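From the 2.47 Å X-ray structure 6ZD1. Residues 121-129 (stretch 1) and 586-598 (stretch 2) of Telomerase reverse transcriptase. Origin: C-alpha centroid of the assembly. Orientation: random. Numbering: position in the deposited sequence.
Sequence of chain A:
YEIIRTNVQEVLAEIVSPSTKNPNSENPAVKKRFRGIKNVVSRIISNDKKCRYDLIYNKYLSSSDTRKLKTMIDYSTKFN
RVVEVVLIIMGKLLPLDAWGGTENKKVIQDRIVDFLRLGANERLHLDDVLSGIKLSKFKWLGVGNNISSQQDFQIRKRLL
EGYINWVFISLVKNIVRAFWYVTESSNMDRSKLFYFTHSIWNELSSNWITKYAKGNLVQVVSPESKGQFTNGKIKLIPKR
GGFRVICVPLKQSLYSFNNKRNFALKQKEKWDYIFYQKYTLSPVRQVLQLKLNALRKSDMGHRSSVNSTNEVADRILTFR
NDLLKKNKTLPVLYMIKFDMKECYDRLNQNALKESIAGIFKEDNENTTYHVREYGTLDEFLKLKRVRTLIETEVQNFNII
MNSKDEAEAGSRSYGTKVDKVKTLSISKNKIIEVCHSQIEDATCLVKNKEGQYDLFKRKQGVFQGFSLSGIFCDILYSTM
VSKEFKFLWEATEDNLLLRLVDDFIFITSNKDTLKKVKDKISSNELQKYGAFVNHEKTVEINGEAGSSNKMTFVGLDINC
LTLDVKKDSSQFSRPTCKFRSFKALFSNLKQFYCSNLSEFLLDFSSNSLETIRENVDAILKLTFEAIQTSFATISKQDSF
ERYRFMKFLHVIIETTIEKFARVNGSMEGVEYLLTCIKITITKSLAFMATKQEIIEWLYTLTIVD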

# COMPACT_ATOMS: atom_id res chain seq x y z
N ASN A 121 5.42 -12.56 4.67
CA ASN A 121 4.16 -12.35 3.97
C ASN A 121 4.34 -12.04 2.49
O ASN A 121 3.34 -11.87 1.79
CB ASN A 121 3.36 -11.22 4.64
CG ASN A 121 1.88 -11.28 4.31
OD1 ASN A 121 1.33 -12.35 4.04
ND2 ASN A 121 1.23 -10.12 4.32
N GLU A 122 5.57 -11.96 2.00
CA GLU A 122 5.84 -11.72 0.60
C GLU A 122 6.15 -13.03 -0.12
O GLU A 122 6.46 -14.06 0.50
CB GLU A 122 7.00 -10.74 0.42
CG GLU A 122 6.58 -9.27 0.49
CD GLU A 122 5.90 -8.79 -0.78
OE1 GLU A 122 5.56 -7.59 -0.86
OE2 GLU A 122 5.70 -9.61 -1.71
N ARG A 123 6.07 -12.99 -1.45
CA ARG A 123 6.24 -14.19 -2.26
C ARG A 123 7.68 -14.69 -2.18
O ARG A 123 8.63 -13.91 -2.29
CB ARG A 123 5.86 -13.91 -3.71
CG ARG A 123 5.69 -15.17 -4.55
CD ARG A 123 5.22 -14.83 -5.96
NE ARG A 123 4.43 -15.93 -6.54
CZ ARG A 123 3.12 -16.05 -6.39
NH1 ARG A 123 2.44 -15.15 -5.70
NH2 ARG A 123 2.48 -17.07 -6.94
N LEU A 124 7.83 -16.00 -2.03
CA LEU A 124 9.14 -16.63 -1.97
C LEU A 124 9.64 -16.91 -3.38
O LEU A 124 8.88 -17.37 -4.23
CB LEU A 124 9.09 -17.92 -1.16
CG LEU A 124 10.45 -18.44 -0.69
CD1 LEU A 124 10.96 -17.57 0.45
CD2 LEU A 124 10.39 -19.90 -0.29
N HIS A 125 10.92 -16.65 -3.61
CA HIS A 125 11.54 -16.85 -4.92
C HIS A 125 12.60 -17.93 -4.79
O HIS A 125 13.71 -17.66 -4.30
CB HIS A 125 12.12 -15.55 -5.46
CG HIS A 125 11.11 -14.47 -5.65
ND1 HIS A 125 10.42 -14.30 -6.83
CD2 HIS A 125 10.66 -13.50 -4.81
CE1 HIS A 125 9.59 -13.28 -6.71
NE2 HIS A 125 9.71 -12.78 -5.49
N LEU A 126 12.29 -19.13 -5.27
CA LEU A 126 13.14 -20.29 -5.02
C LEU A 126 14.51 -20.15 -5.68
O LEU A 126 15.46 -20.81 -5.25
CB LEU A 126 12.45 -21.56 -5.51
CG LEU A 126 11.14 -21.91 -4.80
CD1 LEU A 126 10.35 -22.97 -5.56
CD2 LEU A 126 11.39 -22.36 -3.37
N ASP A 127 14.65 -19.29 -6.69
CA ASP A 127 15.96 -19.12 -7.32
C ASP A 127 16.91 -18.30 -6.46
O ASP A 127 18.13 -18.46 -6.57
CB ASP A 127 15.79 -18.47 -8.70
CG ASP A 127 14.97 -19.31 -9.66
OD1 ASP A 127 13.77 -19.54 -9.39
OD2 ASP A 127 15.52 -19.75 -10.69
N ASP A 128 16.37 -17.44 -5.60
CA ASP A 128 17.18 -16.63 -4.70
C ASP A 128 17.50 -17.36 -3.40
O ASP A 128 18.65 -17.36 -2.95
CB ASP A 128 16.47 -15.30 -4.40
CG ASP A 128 16.26 -14.45 -5.64
OD1 ASP A 128 15.09 -14.29 -6.07
OD2 ASP A 128 17.26 -13.93 -6.19
N VAL A 129 16.49 -18.00 -2.80
CA VAL A 129 16.69 -18.68 -1.52
C VAL A 129 17.65 -19.85 -1.65
O VAL A 129 18.48 -20.09 -0.76
CB VAL A 129 15.33 -19.15 -0.96
CG1 VAL A 129 15.50 -19.96 0.31
CG2 VAL A 129 14.42 -17.96 -0.72
N PHE A 586 21.35 -8.35 -7.60
CA PHE A 586 19.93 -8.40 -7.93
C PHE A 586 19.11 -9.02 -6.80
O PHE A 586 17.99 -8.59 -6.55
CB PHE A 586 19.74 -9.17 -9.24
CG PHE A 586 20.35 -8.50 -10.44
CD1 PHE A 586 20.51 -7.12 -10.47
CD2 PHE A 586 20.76 -9.25 -11.54
CE1 PHE A 586 21.07 -6.50 -11.58
CE2 PHE A 586 21.32 -8.63 -12.64
CZ PHE A 586 21.48 -7.25 -12.66
N SER A 587 19.68 -10.00 -6.09
CA SER A 587 18.97 -10.59 -4.96
C SER A 587 18.81 -9.58 -3.83
O SER A 587 17.75 -9.51 -3.20
CB SER A 587 19.70 -11.83 -4.46
OG SER A 587 19.57 -12.91 -5.37
N ASN A 588 19.86 -8.81 -3.55
CA ASN A 588 19.77 -7.79 -2.52
C ASN A 588 18.79 -6.69 -2.92
O ASN A 588 17.97 -6.25 -2.11
CB ASN A 588 21.16 -7.21 -2.25
CG ASN A 588 21.15 -6.14 -1.19
OD1 ASN A 588 20.97 -4.96 -1.48
ND2 ASN A 588 21.33 -6.55 0.06
N LEU A 589 18.84 -6.25 -4.19
CA LEU A 589 17.93 -5.20 -4.64
C LEU A 589 16.50 -5.71 -4.75
O LEU A 589 15.55 -4.92 -4.64
CB LEU A 589 18.39 -4.63 -5.98
CG LEU A 589 19.67 -3.79 -5.98
CD1 LEU A 589 19.99 -3.31 -7.38
CD2 LEU A 589 19.56 -2.61 -5.02
N LYS A 590 16.31 -7.01 -4.95
CA LYS A 590 14.95 -7.55 -4.90
C LYS A 590 14.43 -7.51 -3.47
O LYS A 590 13.25 -7.18 -3.24
CB LYS A 590 14.92 -8.97 -5.46
CG LYS A 590 13.56 -9.42 -5.97
CD LYS A 590 12.69 -9.89 -4.83
CE LYS A 590 11.25 -10.06 -5.24
NZ LYS A 590 10.45 -10.43 -4.02
N GLN A 591 15.29 -7.81 -2.49
CA GLN A 591 14.91 -7.63 -1.09
C GLN A 591 14.59 -6.18 -0.79
O GLN A 591 13.57 -5.88 -0.15
CB GLN A 591 16.04 -8.12 -0.18
CG GLN A 591 16.07 -9.62 -0.04
CD GLN A 591 14.76 -10.16 0.47
OE1 GLN A 591 14.33 -9.86 1.59
NE2 GLN A 591 14.08 -10.95 -0.36
N PHE A 592 15.42 -5.25 -1.27
CA PHE A 592 15.18 -3.83 -1.01
C PHE A 592 13.86 -3.38 -1.60
O PHE A 592 13.10 -2.64 -0.96
CB PHE A 592 16.33 -3.00 -1.57
CG PHE A 592 16.07 -1.52 -1.58
CD1 PHE A 592 16.27 -0.76 -0.45
CD2 PHE A 592 15.61 -0.89 -2.74
CE1 PHE A 592 16.03 0.61 -0.45
CE2 PHE A 592 15.36 0.47 -2.75
CZ PHE A 592 15.57 1.22 -1.60
N TYR A 593 13.55 -3.83 -2.82
CA TYR A 593 12.33 -3.38 -3.49
C TYR A 593 11.09 -3.84 -2.74
O TYR A 593 10.20 -3.03 -2.45
CB TYR A 593 12.31 -3.90 -4.93
CG TYR A 593 11.20 -3.33 -5.78
CD1 TYR A 593 11.39 -2.15 -6.49
CD2 TYR A 593 9.97 -3.97 -5.88
CE1 TYR A 593 10.38 -1.62 -7.26
CE2 TYR A 593 8.95 -3.44 -6.66
CZ TYR A 593 9.17 -2.26 -7.35
OH TYR A 593 8.18 -1.72 -8.13
N CYS A 594 11.02 -5.12 -2.40
CA CYS A 594 9.86 -5.62 -1.66
C CYS A 594 9.78 -5.02 -0.27
O CYS A 594 8.67 -4.84 0.26
CB CYS A 594 9.90 -7.15 -1.57
SG CYS A 594 9.80 -7.97 -3.16
N SER A 595 10.92 -4.70 0.34
CA SER A 595 10.89 -4.14 1.68
C SER A 595 10.28 -2.74 1.69
O SER A 595 9.67 -2.34 2.69
CB SER A 595 12.30 -4.10 2.27
OG SER A 595 12.30 -3.54 3.57
N ASN A 596 10.42 -2.00 0.60
CA ASN A 596 9.88 -0.64 0.53
C ASN A 596 8.57 -0.55 -0.22
O ASN A 596 7.95 0.52 -0.23
CB ASN A 596 10.91 0.30 -0.12
CG ASN A 596 12.16 0.45 0.72
OD1 ASN A 596 12.23 1.30 1.61
ND2 ASN A 596 13.16 -0.37 0.44
N LEU A 597 8.11 -1.64 -0.84
CA LEU A 597 6.87 -1.63 -1.62
C LEU A 597 5.71 -2.01 -0.70
O LEU A 597 5.20 -3.13 -0.71
CB LEU A 597 6.97 -2.56 -2.81
CG LEU A 597 5.79 -2.52 -3.78
CD1 LEU A 597 5.80 -1.22 -4.59
CD2 LEU A 597 5.79 -3.74 -4.70
N SER A 598 5.30 -1.05 0.12
CA SER A 598 4.26 -1.29 1.11
C SER A 598 2.87 -1.24 0.47
O SER A 598 2.66 -0.68 -0.61
CB SER A 598 4.35 -0.26 2.23
OG SER A 598 5.66 -0.23 2.79

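What hydrogen bond joins the two stretches? Ser-587, on the helix of stretch 2, donates from its OG to OD2 of Asp-128, and the two atoms lie 2.7 Å apart. Both residues point their CA-to-CB bonds toward the other stretch, and both side chains adopt the m rotamer. Their CA atoms are 6.3 Å apart, so two short side chains are enough to span the gap. The carboxylate is a strong acceptor for a hydroxyl, which suits the short distance.

How does Lys-590 reach stretch 1? One helical turn beyond Ser-587 comes Lys-590, and its side chain, extended at chi3 and chi4, carries NZ to 2.9 Å from NE2 of His-125. The amine approaches the imidazole ring obliquely, and whether a hydrogen bond links the two nitrogens is left open by the geometry. Lys-590 has the largest area covered by the opposing stretch, 59 Å² of its surface. His-125 also occupies the N-cap position of the helix that follows, and its backbone O accepts from Asp-128 N at 3.0 Å and from Val-129 N at 3.2 Å.

What packs at the other end of the contact? Here the contact is looser. Glu-122 CD lies 4.4 Å from Cys-594 CB, a van der Waals approach between two buried residues, and Glu-122 OE1 stays 4.3 Å from Cys-594 O. Glu-122 OE1 is hydrogen-bonded elsewhere in the structure, while Glu-122 OE2 accepts a weak bond from Arg-123 N at 3.4 Å.

What keeps the contacting residues of stretch 2 in line? The helix places Ser-587, Lys-590 and Cys-594 at spacings of three and four residues, so all three direct CA-to-CB toward stretch 1. Backbone bonds such as Gln-591 N to Ser-587 O, 3.1 Å, and Cys-594 N to Lys-590 O, 3.1 Å, support this arrangement.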